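Long-range contacts in variant surface glycoprotein MITAT 1.1 (Trypanosoma brucei brucei, PDB 5LY9), which forms a dense coat on the parasite surface and, as one of many antigenically distinct variants expressed in series, lets the trypanosome evade the host immune response: residues N110-L115 against C190-G195; T127-A132 against F181-S186. One frame throughout, in Å; residues are numbered along the deposited sequence.

How the contacts relate
Both contacts lie on the same side of the chain's centre, at the end of the elongated N-terminal A-type domain of the VSG where the long helix 62-114 stops; their centres are about 13 Å apart. Contact 1 joins the last turn of that helix to residues 190-195, and contact 2 is nested inside the loop it closes, pairing 127-132 with 181-186. Along the chain the order is therefore 110-115, 127-132, 181-186, 190-195, with short strands but no helix between the outer pair. The two touch where Leu-193 packs on Gln-182. Together they fasten loops of this lobe to the helix end and to one another, contact 1 beside the second subunit and contact 2 untouched by it.

Contact 1 of 2, residues N110-L115 against C190-G195; sequences NLLESL and CKLLSG
Leu-192 carries this wholly apolar contact, pushing one methyl, CD2, among three leucines at the end of helix 62-114. Leu-111 CD2 is the closest, 3.7 Å from Leu-192 CD2, and Leu-115 CD1 follows at 3.8 Å from the same methyl. Leu-112 CD2 lies 4.1 Å from Leu-192 CD2 and also reaches Cys-190 SG at 4.2 Å. Each of the three leucines crosses Leu-192 at roughly a right angle and touches it through a terminal methyl. Leu-192 gets there with CG anti to its backbone N (chi1 -171°); Leu-111 uses the same first torsion, whereas Leu-112 and Leu-115 hold CG anti to the carbonyl carbon.

Leu-115 is the first residue to leave helical geometry, yet its side chain still joins the helix leucines. Opposite, the 3-10 segment 191-193 presents Leu-192, with Leu-193 N hydrogen-bonded to Cys-190 O at 3.1 Å. The Cys-190 to Cys-123 disulfide ties the loop to the chain just after the helix, and Leu-112 packs on Cys-123 too. Leu-111 packs on Leu-111 of the second subunit, and Tyr-201 of that subunit packs on Leu-115 while its hydroxyl is hydrogen-bonded to Leu-192 N. Apolar packing, with all touching residues buried, thus holds the helix end to the loop and runs on into the dimer interface.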
ATOM      1  N   ASN A 110     -16.609  14.579  15.116  1.00 21.26           N
ATOM      2  CA  ASN A 110     -15.930  15.474  16.020  1.00 22.31           C
ATOM      3  C   ASN A 110     -16.654  16.834  16.068  1.00 21.69           C
ATOM      4  O   ASN A 110     -16.796  17.434  17.176  1.00 21.69           O
ATOM      5  CB  ASN A 110     -14.475  15.688  15.625  1.00 21.94           C
ATOM      6  CG  ASN A 110     -13.740  16.666  16.544  1.00 23.16           C
ATOM      7  OD1 ASN A 110     -13.393  16.315  17.662  1.00 23.35           O
ATOM      8  ND2 ASN A 110     -13.560  17.883  16.095  1.00 24.35           N
ATOM      9  N   LEU A 111     -17.080  17.346  14.891  1.00 21.24           N
ATOM     10  CA  LEU A 111     -17.697  18.662  14.884  1.00 21.78           C
ATOM     11  C   LEU A 111     -19.036  18.580  15.665  1.00 22.36           C
ATOM     12  O   LEU A 111     -19.297  19.415  16.512  1.00 21.64           O
ATOM     13  CB  LEU A 111     -17.960  19.131  13.436  1.00 21.82           C
ATOM     14  CG  LEU A 111     -18.788  20.399  13.345  1.00 21.61           C
ATOM     15  CD1 LEU A 111     -18.059  21.575  14.015  1.00 22.28           C
ATOM     16  CD2 LEU A 111     -19.087  20.710  11.924  1.00 22.22           C
ATOM     17  N   LEU A 112     -19.844  17.552  15.417  1.00 21.80           N
ATOM     18  CA  LEU A 112     -21.099  17.404  16.119  1.00 22.64           C
ATOM     19  C   LEU A 112     -20.849  17.279  17.608  1.00 22.75           C
ATOM     20  O   LEU A 112     -21.584  17.911  18.419  1.00 22.85           O
ATOM     21  CB  LEU A 112     -21.927  16.234  15.645  1.00 24.09           C
ATOM     22  CG  LEU A 112     -22.494  16.312  14.248  1.00 24.25           C
ATOM     23  CD1 LEU A 112     -23.263  15.031  13.892  1.00 25.35           C
ATOM     24  CD2 LEU A 112     -23.286  17.545  14.083  1.00 24.10           C
ATOM     25  N   GLU A 113     -19.857  16.486  18.011  1.00 21.83           N
ATOM     26  CA  GLU A 113     -19.513  16.406  19.429  1.00 22.58           C
ATOM     27  C   GLU A 113     -19.175  17.747  20.039  1.00 22.92           C
ATOM     28  O   GLU A 113     -19.483  18.041  21.227  1.00 24.11           O
ATOM     29  CB  GLU A 113     -18.383  15.400  19.647  1.00 22.92           C
ATOM     30  CG  GLU A 113     -18.249  14.969  21.075  1.00 24.70           C
ATOM     31  CD  GLU A 113     -17.168  13.888  21.267  1.00 26.09           C
ATOM     32  OE1 GLU A 113     -16.737  13.257  20.239  1.00 26.21           O
ATOM     33  OE2 GLU A 113     -16.758  13.685  22.457  1.00 28.64           O
ATOM     34  N   SER A 114     -18.522  18.565  19.253  1.00 22.83           N
ATOM     35  CA  SER A 114     -17.984  19.841  19.734  1.00 24.71           C
ATOM     36  C   SER A 114     -19.011  20.938  19.819  1.00 24.86           C
ATOM     37  O   SER A 114     -18.768  21.933  20.488  1.00 26.79           O
ATOM     38  CB  SER A 114     -16.858  20.320  18.822  1.00 26.88           C
ATOM     39  OG  SER A 114     -15.792  19.348  18.790  1.00 28.61           O
ATOM     40  N   LEU A 115     -20.158  20.761  19.203  1.00 23.97           N
ATOM     41  CA  LEU A 115     -21.186  21.791  19.224  1.00 23.80           C
ATOM     42  C   LEU A 115     -22.143  21.564  20.385  1.00 26.03           C
ATOM     43  O   LEU A 115     -23.333  21.372  20.227  1.00 29.19           O
ATOM     44  CB  LEU A 115     -21.916  21.871  17.879  1.00 23.44           C
ATOM     45  CG  LEU A 115     -21.106  22.210  16.654  1.00 24.04           C
ATOM     46  CD1 LEU A 115     -21.943  22.130  15.359  1.00 24.76           C
ATOM     47  CD2 LEU A 115     -20.450  23.591  16.846  1.00 26.92           C
ATOM     48  N   CYS A 190     -29.674  21.101  17.790  1.00 24.30           N
ATOM     49  CA  CYS A 190     -28.456  21.075  16.980  1.00 24.48           C
ATOM     50  C   CYS A 190     -28.850  21.806  15.715  1.00 25.44           C
ATOM     51  O   CYS A 190     -29.363  21.185  14.745  1.00 25.37           O
ATOM     52  CB  CYS A 190     -28.109  19.623  16.708  1.00 25.27           C
ATOM     53  SG  CYS A 190     -26.568  19.471  15.750  1.00 25.66           S
ATOM     54  N   LYS A 191     -28.630  23.132  15.708  1.00 24.18           N
ATOM     55  CA  LYS A 191     -29.043  23.957  14.593  1.00 24.17           C
ATOM     56  C   LYS A 191     -28.289  23.585  13.318  1.00 24.51           C
ATOM     57  O   LYS A 191     -28.813  23.831  12.214  1.00 23.81           O
ATOM     58  CB  LYS A 191     -28.824  25.438  14.915  1.00 24.38           C
ATOM     59  CG  LYS A 191     -29.825  25.944  15.915  1.00 26.24           C
ATOM     60  CD  LYS A 191     -29.771  27.428  16.156  1.00 26.19           C
ATOM     61  CE  LYS A 191     -28.427  27.874  16.752  1.00 26.60           C
ATOM     62  NZ  LYS A 191     -28.469  29.396  16.817  1.00 28.16           N
ATOM     63  N   LEU A 192     -27.065  23.020  13.467  1.00 23.96           N
ATOM     64  CA  LEU A 192     -26.252  22.676  12.291  1.00 23.99           C
ATOM     65  C   LEU A 192     -27.060  21.753  11.393  1.00 24.74           C
ATOM     66  O   LEU A 192     -26.864  21.740  10.187  1.00 23.03           O
ATOM     67  CB  LEU A 192     -24.945  22.022  12.662  1.00 25.91           C
ATOM     68  CG  LEU A 192     -23.983  21.844  11.460  1.00 27.66           C
ATOM     69  CD1 LEU A 192     -23.551  23.190  10.881  1.00 30.56           C
ATOM     70  CD2 LEU A 192     -22.824  20.972  11.814  1.00 27.98           C
ATOM     71  N   LEU A 193     -27.983  20.969  11.997  1.00 24.51           N
ATOM     72  CA  LEU A 193     -28.715  19.994  11.221  1.00 25.06           C
ATOM     73  C   LEU A 193     -29.908  20.572  10.493  1.00 24.41           C
ATOM     74  O   LEU A 193     -30.697  19.806   9.876  1.00 24.29           O
ATOM     75  CB  LEU A 193     -29.104  18.787  12.082  1.00 24.41           C
ATOM     76  CG  LEU A 193     -27.890  18.014  12.597  1.00 26.90           C
ATOM     77  CD1 LEU A 193     -28.335  16.841  13.425  1.00 27.57           C
ATOM     78  CD2 LEU A 193     -26.967  17.515  11.514  1.00 27.15           C
ATOM     79  N   SER A 194     -30.106  21.894  10.549  1.00 24.67           N
ATOM     80  CA  SER A 194     -31.161  22.510   9.696  1.00 23.99           C
ATOM     81  C   SER A 194     -30.601  23.718   9.028  1.00 25.15           C
ATOM     82  O   SER A 194     -29.995  24.566   9.679  1.00 24.91           O
ATOM     83  CB  SER A 194     -32.435  22.898  10.465  1.00 24.50           C
ATOM     84  OG  SER A 194     -33.244  23.756   9.639  1.00 24.47           O
ATOM     85  N   GLY A 195     -30.702  23.729   7.701  1.00 24.03           N
ATOM     86  CA  GLY A 195     -30.299  24.904   6.904  1.00 24.33           C
ATOM     87  C   GLY A 195     -31.460  25.888   6.647  1.00 24.75           C
ATOM     88  O   GLY A 195     -31.364  26.745   5.746  1.00 25.50           O
TER

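Contact 2 of 2, residues T127-A132 against F181-S186; sequences TNADTA and FQPTTS
An Asx turn at Asn-128, built on the type I beta turn Asn-128 to Thr-131, faces an irregular segment, 181-186, in the lobe beyond the end of helix 62-114. Within the turn, Asn-128 OD1 takes two hydrogen bonds, both in the carbonyl plane and on lone pairs. Asp-130 N lies 3.0 Å from Asn-128 OD1, and its N-H points to that oxygen along a rather bent path. Thr-131 OG1 donates to Asn-128 OD1 over 2.7 Å. This double grip holds the amide fixed and shapes the backbone that Pro-183 meets.

Apolar packing comes from the proline ring. Its CG presses on the peptide between Asn-128 and Ala-129, with Pro-183 CG 3.3 Å from Ala-129 N, while CB rests near Asn-128 CA. Ala-129 points its methyl back at the loop, where Ala-129 CB lies 3.6 Å from Thr-184 O and also touches Pro-183 CG.

A water bridges the backbones, accepting from Ala-129 N at 2.8 Å and donating to Thr-184 O at 2.7 Å. It thus serves a peptide N-H and a carbonyl that do not bond directly.

The one direct hydrogen bond across the contact joins Asp-130 to the exposed Ser-186. Asp-130 has CG anti to the carbonyl carbon (chi1 -60°), which swings the carboxylate to Ser-186. One carboxylate oxygen, OD1, accepts from the backbone N of Thr-187 and Gly-188, so both oxygens are engaged and the negative charge is probably well stabilised. Ser-186, with OG anti to its backbone N (chi1 -178°), donates from above the carboxylate plane in a short hydrogen bond, Ser-186 OG to Asp-130 OD2 2.5 Å.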
ATOM      1  N   THR A 127     -31.374   9.382  23.341  1.00 25.37           N
ATOM      2  CA  THR A 127     -32.721   9.030  22.881  1.00 25.62           C
ATOM      3  C   THR A 127     -33.691  10.244  22.939  1.00 25.34           C
ATOM      4  O   THR A 127     -34.823  10.121  22.488  1.00 26.86           O
ATOM      5  CB  THR A 127     -33.317   7.963  23.808  1.00 28.15           C
ATOM      6  OG1 THR A 127     -33.303   8.499  25.144  1.00 28.20           O
ATOM      7  CG2 THR A 127     -32.513   6.609  23.749  1.00 29.25           C
ATOM      8  N   ASN A 128     -33.225  11.420  23.364  1.00 24.89           N
ATOM      9  CA  ASN A 128     -34.048  12.648  23.464  1.00 24.66           C
ATOM     10  C   ASN A 128     -33.126  13.824  23.237  1.00 24.99           C
ATOM     11  O   ASN A 128     -31.874  13.709  23.248  1.00 23.43           O
ATOM     12  CB  ASN A 128     -34.738  12.814  24.825  1.00 25.30           C
ATOM     13  CG  ASN A 128     -33.763  12.827  25.995  1.00 25.31           C
ATOM     14  OD1 ASN A 128     -33.012  13.756  26.229  1.00 26.25           O
ATOM     15  ND2 ASN A 128     -33.846  11.825  26.789  1.00 26.33           N
ATOM     16  N   ALA A 129     -33.744  14.968  23.022  1.00 24.37           N
ATOM     17  CA  ALA A 129     -32.981  16.158  22.628  1.00 24.29           C
ATOM     18  C   ALA A 129     -32.095  16.719  23.675  1.00 24.54           C
ATOM     19  O   ALA A 129     -31.225  17.568  23.341  1.00 25.27           O
ATOM     20  CB  ALA A 129     -33.876  17.221  22.079  1.00 24.99           C
ATOM     21  N   ASP A 130     -32.300  16.318  24.949  1.00 24.38           N
ATOM     22  CA  ASP A 130     -31.603  16.947  26.080  1.00 24.48           C
ATOM     23  C   ASP A 130     -30.379  16.271  26.689  1.00 25.98           C
ATOM     24  O   ASP A 130     -29.803  16.777  27.666  1.00 25.43           O
ATOM     25  CB  ASP A 130     -32.617  17.145  27.231  1.00 26.14           C
ATOM     26  CG  ASP A 130     -33.784  18.019  26.852  1.00 25.86           C
ATOM     27  OD1 ASP A 130     -33.707  18.759  25.871  1.00 27.68           O
ATOM     28  OD2 ASP A 130     -34.832  17.944  27.553  1.00 27.30           O
ATOM     29  N   THR A 131     -30.033  15.098  26.153  1.00 25.69           N
ATOM     30  CA  THR A 131     -29.094  14.220  26.780  1.00 25.43           C
ATOM     31  C   THR A 131     -27.984  13.966  25.801  1.00 24.50           C
ATOM     32  O   THR A 131     -28.100  13.126  24.874  1.00 24.76           O
ATOM     33  CB  THR A 131     -29.765  12.956  27.231  1.00 26.28           C
ATOM     34  OG1 THR A 131     -30.978  13.298  27.936  1.00 29.44           O
ATOM     35  CG2 THR A 131     -28.868  12.188  28.077  1.00 27.94           C
ATOM     36  N   ALA A 132     -26.910  14.715  25.975  1.00 25.88           N
ATOM     37  CA  ALA A 132     -25.685  14.501  25.155  1.00 25.59           C
ATOM     38  C   ALA A 132     -25.054  13.153  25.497  1.00 25.44           C
ATOM     39  O   ALA A 132     -25.028  12.715  26.628  1.00 26.31           O
ATOM     40  CB  ALA A 132     -24.660  15.603  25.396  1.00 26.35           C
ATOM     41  N   PHE A 181     -34.571   9.959  13.297  1.00 24.67           N
ATOM     42  CA  PHE A 181     -33.124   9.977  13.749  1.00 24.42           C
ATOM     43  C   PHE A 181     -32.768  11.229  14.572  1.00 23.58           C
ATOM     44  O   PHE A 181     -31.670  11.362  15.056  1.00 25.43           O
ATOM     45  CB  PHE A 181     -32.213   9.779  12.545  1.00 23.88           C
ATOM     46  CG  PHE A 181     -32.511   8.525  11.796  1.00 24.88           C
ATOM     47  CD1 PHE A 181     -32.403   7.276  12.429  1.00 25.43           C
ATOM     48  CD2 PHE A 181     -32.880   8.565  10.482  1.00 26.14           C
ATOM     49  CE1 PHE A 181     -32.745   6.137  11.778  1.00 25.69           C
ATOM     50  CE2 PHE A 181     -33.200   7.383   9.789  1.00 25.81           C
ATOM     51  CZ  PHE A 181     -33.136   6.173  10.440  1.00 26.19           C
ATOM     52  N   GLN A 182     -33.710  12.136  14.735  1.00 22.73           N
ATOM     53  CA  GLN A 182     -33.614  13.361  15.517  1.00 23.06           C
ATOM     54  C   GLN A 182     -34.920  13.375  16.348  1.00 24.40           C
ATOM     55  O   GLN A 182     -36.001  13.214  15.787  1.00 24.60           O
ATOM     56  CB  GLN A 182     -33.539  14.601  14.618  1.00 23.47           C
ATOM     57  CG  GLN A 182     -32.188  14.747  13.935  1.00 23.22           C
ATOM     58  CD  GLN A 182     -32.273  15.727  12.770  1.00 24.23           C
ATOM     59  OE1 GLN A 182     -32.581  15.348  11.630  1.00 24.51           O
ATOM     60  NE2 GLN A 182     -32.130  16.999  13.106  1.00 24.15           N
ATOM     61  N   PRO A 183     -34.804  13.476  17.660  1.00 24.33           N
ATOM     62  CA  PRO A 183     -36.006  13.331  18.499  1.00 25.86           C
ATOM     63  C   PRO A 183     -36.935  14.543  18.463  1.00 26.35           C
ATOM     64  O   PRO A 183     -36.649  15.596  17.820  1.00 25.38           O
ATOM     65  CB  PRO A 183     -35.416  13.169  19.896  1.00 26.86           C
ATOM     66  CG  PRO A 183     -34.168  13.991  19.870  1.00 26.66           C
ATOM     67  CD  PRO A 183     -33.624  13.803  18.429  1.00 24.95           C
ATOM     68  N   THR A 184     -38.043  14.428  19.210  1.00 26.75           N
ATOM     69  CA  THR A 184     -38.920  15.558  19.387  1.00 26.85           C
ATOM     70  C   THR A 184     -38.210  16.713  20.091  1.00 25.99           C
ATOM     71  O   THR A 184     -37.192  16.524  20.757  1.00 24.06           O
ATOM     72  CB  THR A 184     -40.144  15.140  20.220  1.00 30.17           C
ATOM     73  OG1 THR A 184     -39.705  14.588  21.472  1.00 30.04           O
ATOM     74  CG2 THR A 184     -40.901  14.036  19.518  1.00 33.26           C
ATOM     75  N   THR A 185     -38.807  17.909  19.984  1.00 26.10           N
ATOM     76  CA  THR A 185     -38.223  19.091  20.612  1.00 26.62           C
ATOM     77  C   THR A 185     -38.321  18.903  22.137  1.00 25.41           C
ATOM     78  O   THR A 185     -39.236  18.257  22.639  1.00 26.39           O
ATOM     79  CB  THR A 185     -38.932  20.367  20.242  1.00 27.88           C
ATOM     80  OG1 THR A 185     -40.313  20.130  20.436  1.00 28.91           O
ATOM     81  CG2 THR A 185     -38.695  20.680  18.858  1.00 28.48           C
ATOM     82  N   SER A 186     -37.374  19.475  22.833  1.00 25.94           N
ATOM     83  CA  SER A 186     -37.455  19.578  24.286  1.00 25.55           C
ATOM     84  C   SER A 186     -36.749  20.855  24.580  1.00 25.78           C
ATOM     85  O   SER A 186     -37.390  21.915  24.416  1.00 27.42           O
ATOM     86  CB  SER A 186     -36.934  18.310  24.934  1.00 26.08           C
ATOM     87  OG  SER A 186     -37.044  18.380  26.368  1.00 24.99           O
TER
HETATM   88  O   HOH W   1     -36.531  14.979  22.824  1.00 24.68           O